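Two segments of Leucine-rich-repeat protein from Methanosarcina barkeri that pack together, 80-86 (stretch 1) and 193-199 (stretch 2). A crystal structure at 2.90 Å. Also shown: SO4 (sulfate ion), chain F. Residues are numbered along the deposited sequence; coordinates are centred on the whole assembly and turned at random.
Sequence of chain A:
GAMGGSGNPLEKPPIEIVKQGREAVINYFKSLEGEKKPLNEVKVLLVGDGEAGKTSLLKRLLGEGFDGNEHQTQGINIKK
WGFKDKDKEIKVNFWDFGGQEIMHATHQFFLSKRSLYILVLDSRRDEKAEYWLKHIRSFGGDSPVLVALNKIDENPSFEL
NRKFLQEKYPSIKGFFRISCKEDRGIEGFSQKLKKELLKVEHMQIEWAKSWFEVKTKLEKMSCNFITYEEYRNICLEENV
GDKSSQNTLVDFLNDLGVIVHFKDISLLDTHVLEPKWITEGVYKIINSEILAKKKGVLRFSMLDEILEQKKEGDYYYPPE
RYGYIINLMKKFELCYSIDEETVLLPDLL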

ATOM      1  N   LYS A  80       8.739  -9.392   0.515  1.00 78.26           N
ATOM      2  CA  LYS A  80       8.593  -9.848   1.898  1.00 78.78           C
ATOM      3  C   LYS A  80       9.969 -10.034   2.533  1.00 77.08           C
ATOM      4  O   LYS A  80      10.772 -10.834   2.062  1.00 78.33           O
ATOM      5  CB  LYS A  80       7.797 -11.155   1.952  1.00 80.20           C
ATOM      6  CG  LYS A  80       6.536 -11.135   1.096  1.00 82.09           C
ATOM      7  CD  LYS A  80       5.505 -12.156   1.555  1.00 82.87           C
ATOM      8  CE  LYS A  80       4.697 -11.643   2.736  1.00 83.97           C
ATOM      9  NZ  LYS A  80       3.596 -12.575   3.105  1.00 85.31           N
ATOM     10  N   TRP A  81      10.226  -9.282   3.600  1.00 76.59           N
ATOM     11  CA  TRP A  81      11.526  -9.264   4.270  1.00 77.23           C
ATOM     12  C   TRP A  81      11.369  -9.633   5.742  1.00 78.61           C
ATOM     13  O   TRP A  81      10.282  -9.516   6.306  1.00 78.49           O
ATOM     14  CB  TRP A  81      12.147  -7.870   4.136  1.00 76.77           C
ATOM     15  CG  TRP A  81      13.543  -7.740   4.678  1.00 75.35           C
ATOM     16  CD1 TRP A  81      14.641  -8.451   4.294  1.00 74.92           C
ATOM     17  CD2 TRP A  81      13.989  -6.823   5.684  1.00 74.70           C
ATOM     18  NE1 TRP A  81      15.743  -8.042   5.006  1.00 74.46           N
ATOM     19  CE2 TRP A  81      15.370  -7.043   5.865  1.00 74.06           C
ATOM     20  CE3 TRP A  81      13.354  -5.841   6.453  1.00 75.06           C
ATOM     21  CZ2 TRP A  81      16.129  -6.316   6.784  1.00 74.39           C
ATOM     22  CZ3 TRP A  81      14.109  -5.116   7.366  1.00 75.13           C
ATOM     23  CH2 TRP A  81      15.483  -5.359   7.523  1.00 74.90           C
ATOM     24  N   GLY A  82      12.454 -10.091   6.358  1.00 80.56           N
ATOM     25  CA  GLY A  82      12.445 -10.426   7.779  1.00 82.87           C
ATOM     26  C   GLY A  82      13.816 -10.377   8.425  1.00 84.84           C
ATOM     27  O   GLY A  82      14.840 -10.516   7.753  1.00 85.23           O
ATOM     28  N   PHE A  83      13.824 -10.164   9.738  1.00 86.50           N
ATOM     29  CA  PHE A  83      15.050 -10.193  10.536  1.00 87.83           C
ATOM     30  C   PHE A  83      14.737 -10.667  11.951  1.00 90.91           C
ATOM     31  O   PHE A  83      13.606 -10.527  12.422  1.00 88.93           O
ATOM     32  CB  PHE A  83      15.722  -8.816  10.563  1.00 87.07           C
ATOM     33  CG  PHE A  83      14.886  -7.738  11.196  1.00 86.48           C
ATOM     34  CD1 PHE A  83      13.929  -7.059  10.455  1.00 86.83           C
ATOM     35  CD2 PHE A  83      15.067  -7.391  12.528  1.00 85.84           C
ATOM     36  CE1 PHE A  83      13.162  -6.061  11.034  1.00 86.95           C
ATOM     37  CE2 PHE A  83      14.303  -6.395  13.113  1.00 85.59           C
ATOM     38  CZ  PHE A  83      13.350  -5.728  12.365  1.00 86.42           C
ATOM     39  N   LYS A  84      15.740 -11.226  12.620  1.00 94.81           N
ATOM     40  CA  LYS A  84      15.557 -11.779  13.961  1.00 96.18           C
ATOM     41  C   LYS A  84      16.169 -10.862  15.017  1.00 96.12           C
ATOM     42  O   LYS A  84      17.388 -10.691  15.067  1.00 96.15           O
ATOM     43  CB  LYS A  84      16.174 -13.177  14.050  1.00 97.12           C
ATOM     44  CG  LYS A  84      15.720 -13.969  15.265  1.00 99.20           C
ATOM     45  CD  LYS A  84      16.185 -15.414  15.209  1.00100.09           C
ATOM     46  CE  LYS A  84      15.595 -16.231  16.349  1.00100.57           C
ATOM     47  NZ  LYS A  84      16.039 -17.652  16.309  1.00100.48           N
ATOM     48  N   ASP A  85      15.316 -10.260  15.841  1.00 97.25           N
ATOM     49  CA  ASP A  85      15.766  -9.484  16.994  1.00 99.07           C
ATOM     50  C   ASP A  85      15.624 -10.358  18.226  1.00100.94           C
ATOM     51  O   ASP A  85      14.504 -10.638  18.662  1.00100.63           O
ATOM     52  CB  ASP A  85      14.918  -8.227  17.169  1.00 99.17           C
ATOM     53  CG  ASP A  85      15.194  -7.517  18.485  1.00100.02           C
ATOM     54  OD1 ASP A  85      16.314  -6.990  18.654  1.00100.30           O
ATOM     55  OD2 ASP A  85      14.289  -7.483  19.350  1.00 98.97           O
ATOM     56  N   LYS A  86      16.754 -10.785  18.785  1.00102.57           N
ATOM     57  CA  LYS A  86      16.743 -11.694  19.926  1.00101.74           C
ATOM     58  C   LYS A  86      15.916 -12.931  19.558  1.00101.67           C
ATOM     59  O   LYS A  86      16.167 -13.550  18.520  1.00100.29           O
ATOM     60  CB  LYS A  86      16.214 -10.977  21.174  1.00101.65           C
ATOM     61  CG  LYS A  86      17.236 -10.054  21.807  1.00100.86           C
ATOM     62  CD  LYS A  86      16.575  -8.999  22.671  1.00100.56           C
ATOM     63  CE  LYS A  86      17.552  -7.891  23.019  1.00100.47           C
ATOM     64  NZ  LYS A  86      16.855  -6.703  23.581  1.00100.76           N
ATOM     65  N   LEU A 193      15.827   1.807  10.793  1.00 75.11           N
ATOM     66  CA  LEU A 193      14.621   1.137  10.303  1.00 74.96           C
ATOM     67  C   LEU A 193      14.270  -0.054  11.191  1.00 75.52           C
ATOM     68  O   LEU A 193      13.134  -0.181  11.650  1.00 74.17           O
ATOM     69  CB  LEU A 193      14.806   0.677   8.851  1.00 74.93           C
ATOM     70  CG  LEU A 193      13.623  -0.031   8.179  1.00 74.34           C
ATOM     71  CD1 LEU A 193      12.383   0.848   8.152  1.00 74.18           C
ATOM     72  CD2 LEU A 193      14.000  -0.458   6.769  1.00 74.92           C
ATOM     73  N   LYS A 194      15.257  -0.916  11.432  1.00 76.19           N
ATOM     74  CA  LYS A 194      15.086  -2.075  12.313  1.00 77.13           C
ATOM     75  C   LYS A 194      14.617  -1.663  13.708  1.00 78.26           C
ATOM     76  O   LYS A 194      13.749  -2.311  14.291  1.00 79.69           O
ATOM     77  CB  LYS A 194      16.397  -2.861  12.431  1.00 77.72           C
ATOM     78  CG  LYS A 194      16.787  -3.631  11.180  1.00 78.70           C
ATOM     79  CD  LYS A 194      18.220  -4.134  11.274  1.00 80.15           C
ATOM     80  CE  LYS A 194      18.672  -4.819   9.992  1.00 81.33           C
ATOM     81  NZ  LYS A 194      18.089  -6.182   9.841  1.00 82.49           N
ATOM     82  N   LYS A 195      15.188  -0.580  14.229  1.00 77.94           N
ATOM     83  CA  LYS A 195      14.880  -0.115  15.582  1.00 79.46           C
ATOM     84  C   LYS A 195      13.460   0.436  15.681  1.00 78.80           C
ATOM     85  O   LYS A 195      12.742   0.133  16.633  1.00 79.32           O
ATOM     86  CB  LYS A 195      15.897   0.942  16.032  1.00 81.91           C
ATOM     87  CG  LYS A 195      15.777   1.338  17.499  1.00 84.26           C
ATOM     88  CD  LYS A 195      17.133   1.628  18.137  1.00 86.44           C
ATOM     89  CE  LYS A 195      17.780   2.896  17.596  1.00 87.57           C
ATOM     90  NZ  LYS A 195      17.148   4.133  18.137  1.00 87.61           N
ATOM     91  N   GLU A 196      13.060   1.237  14.698  1.00 80.31           N
ATOM     92  CA  GLU A 196      11.718   1.831  14.674  1.00 80.34           C
ATOM     93  C   GLU A 196      10.626   0.817  14.319  1.00 79.39           C
ATOM     94  O   GLU A 196       9.475   0.983  14.724  1.00 76.94           O
ATOM     95  CB  GLU A 196      11.672   3.016  13.704  1.00 80.69           C
ATOM     96  CG  GLU A 196      12.490   4.222  14.153  1.00 81.30           C
ATOM     97  CD  GLU A 196      11.990   4.843  15.449  1.00 82.91           C
ATOM     98  OE1 GLU A 196      10.767   4.814  15.705  1.00 84.90           O
ATOM     99  OE2 GLU A 196      12.825   5.367  16.216  1.00 82.87           O
ATOM    100  N   LEU A 197      10.988  -0.220  13.565  1.00 79.53           N
ATOM    101  CA  LEU A 197      10.056  -1.306  13.235  1.00 79.94           C
ATOM    102  C   LEU A 197       9.620  -2.084  14.478  1.00 82.36           C
ATOM    103  O   LEU A 197       8.472  -2.519  14.572  1.00 84.62           O
ATOM    104  CB  LEU A 197      10.669  -2.267  12.209  1.00 79.59           C
ATOM    105  CG  LEU A 197      10.577  -1.847  10.738  1.00 78.97           C
ATOM    106  CD1 LEU A 197      11.526  -2.674   9.885  1.00 78.39           C
ATOM    107  CD2 LEU A 197       9.151  -1.970  10.218  1.00 79.06           C
ATOM    108  N   LEU A 198      10.540  -2.259  15.423  1.00 83.82           N
ATOM    109  CA  LEU A 198      10.241  -2.932  16.689  1.00 83.42           C
ATOM    110  C   LEU A 198       9.326  -2.102  17.594  1.00 83.80           C
ATOM    111  O   LEU A 198       8.580  -2.657  18.400  1.00 84.99           O
ATOM    112  CB  LEU A 198      11.537  -3.253  17.438  1.00 83.22           C
ATOM    113  CG  LEU A 198      12.497  -4.228  16.749  1.00 83.54           C
ATOM    114  CD1 LEU A 198      13.885  -4.144  17.367  1.00 83.20           C
ATOM    115  CD2 LEU A 198      11.966  -5.652  16.812  1.00 84.59           C
ATOM    116  N   LYS A 199       9.379  -0.781  17.447  1.00 84.83           N
ATOM    117  CA  LYS A 199       8.656   0.143  18.328  1.00 86.34           C
ATOM    118  C   LYS A 199       7.239   0.506  17.858  1.00 87.50           C
ATOM    119  O   LYS A 199       6.560   1.295  18.519  1.00 86.85           O
ATOM    120  CB  LYS A 199       9.472   1.428  18.513  1.00 87.35           C
ATOM    121  CG  LYS A 199      10.789   1.227  19.248  1.00 88.90           C
ATOM    122  CD  LYS A 199      11.668   2.467  19.193  1.00 90.03           C
ATOM    123  CE  LYS A 199      11.080   3.618  19.995  1.00 91.24           C
ATOM    124  NZ  LYS A 199      12.008   4.779  20.063  1.00 92.38           N
TER
HETATM  125  S   SO4 F 705      18.966   7.269  16.750  1.00128.64           S
HETATM  126  O1  SO4 F 705      19.940   6.719  17.719  1.00128.83           O
HETATM  127  O2  SO4 F 705      18.612   8.654  17.131  1.00129.17           O
HETATM  128  O3  SO4 F 705      19.557   7.265  15.393  1.00128.18           O
HETATM  129  O4  SO4 F 705      17.745   6.434  16.758  1.00128.59           O

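The contact is a strand laid across a helix: the axes of strand 80-85 and helix 193-198 approach to 10.8 Å at 77°, so the two elements meet over a short patch that buries 328 Å² in all. Strand alternation selects the residues that take part. The CA-to-CB bonds of W81, F83 and D85 point toward the helix, whereas that of K84 points away and G82 has no side chain. No hydrogen bond crosses between the stretches; the contact rests on side-chain packing.

F83 lies at the centre. With chi1 at 62° (p) and chi2 at -84°, its ring reaches under the aliphatic part of K194, whose CG sits 4.1 Å from the ring centroid and 8° off the ring normal, a CH-pi contact over one face. The same ring meets two leucines obliquely: F83 CE1 is 3.9 Å from L197 CD1, and F83 CE2 is 4.4 Å from L198 CD2.

K194 achieves its position through conformation rather than through its starting direction, because its CA-to-CB bond points sideways. Chi1 in m (-72°) followed by chi2 and chi3 in t (168° and -176°) gives an extended chain that runs along the F83 ring, and chi4 in m (-75°) turns the last bond. The terminus consequently lies near both aromatic residues of the strand, with K194 NZ 3.6 Å from W81 CH2 and 3.6 Å from F83 CB. The ammonium is oblique to the W81 indole, so the distance alone is no evidence of a cation stacked on its face.

W81, with chi1 in t (-175°) and chi2 at 58°, presents the edge of its six-membered ring to L197: W81 CZ3 to L197 CD1 is 4.4 Å, with the methyl near the ring plane. L197 CD1 therefore serves both aromatic residues, though it lies closer to F83. L197 and L198 share one rotamer, mt, with chi1/chi2 of -82°/165° and -63°/163°, and both CA-to-CB bonds point toward the strand. The helical bond from L197 N to L193 O, at 2.9 Å, helps fix the backbone from which L197 projects; that from L198 N to K194 O, at 3.4 Å, is weak.

At the far end, D85 in t (170°) brings its CG to 3.8 Å from L198 CD1. This is carboxylate against methyl, a van der Waals contact without a polar partner across the interface. K195, pointing away from the strand, instead donates a hydrogen bond from NZ to sulfate O4 at 2.7 Å.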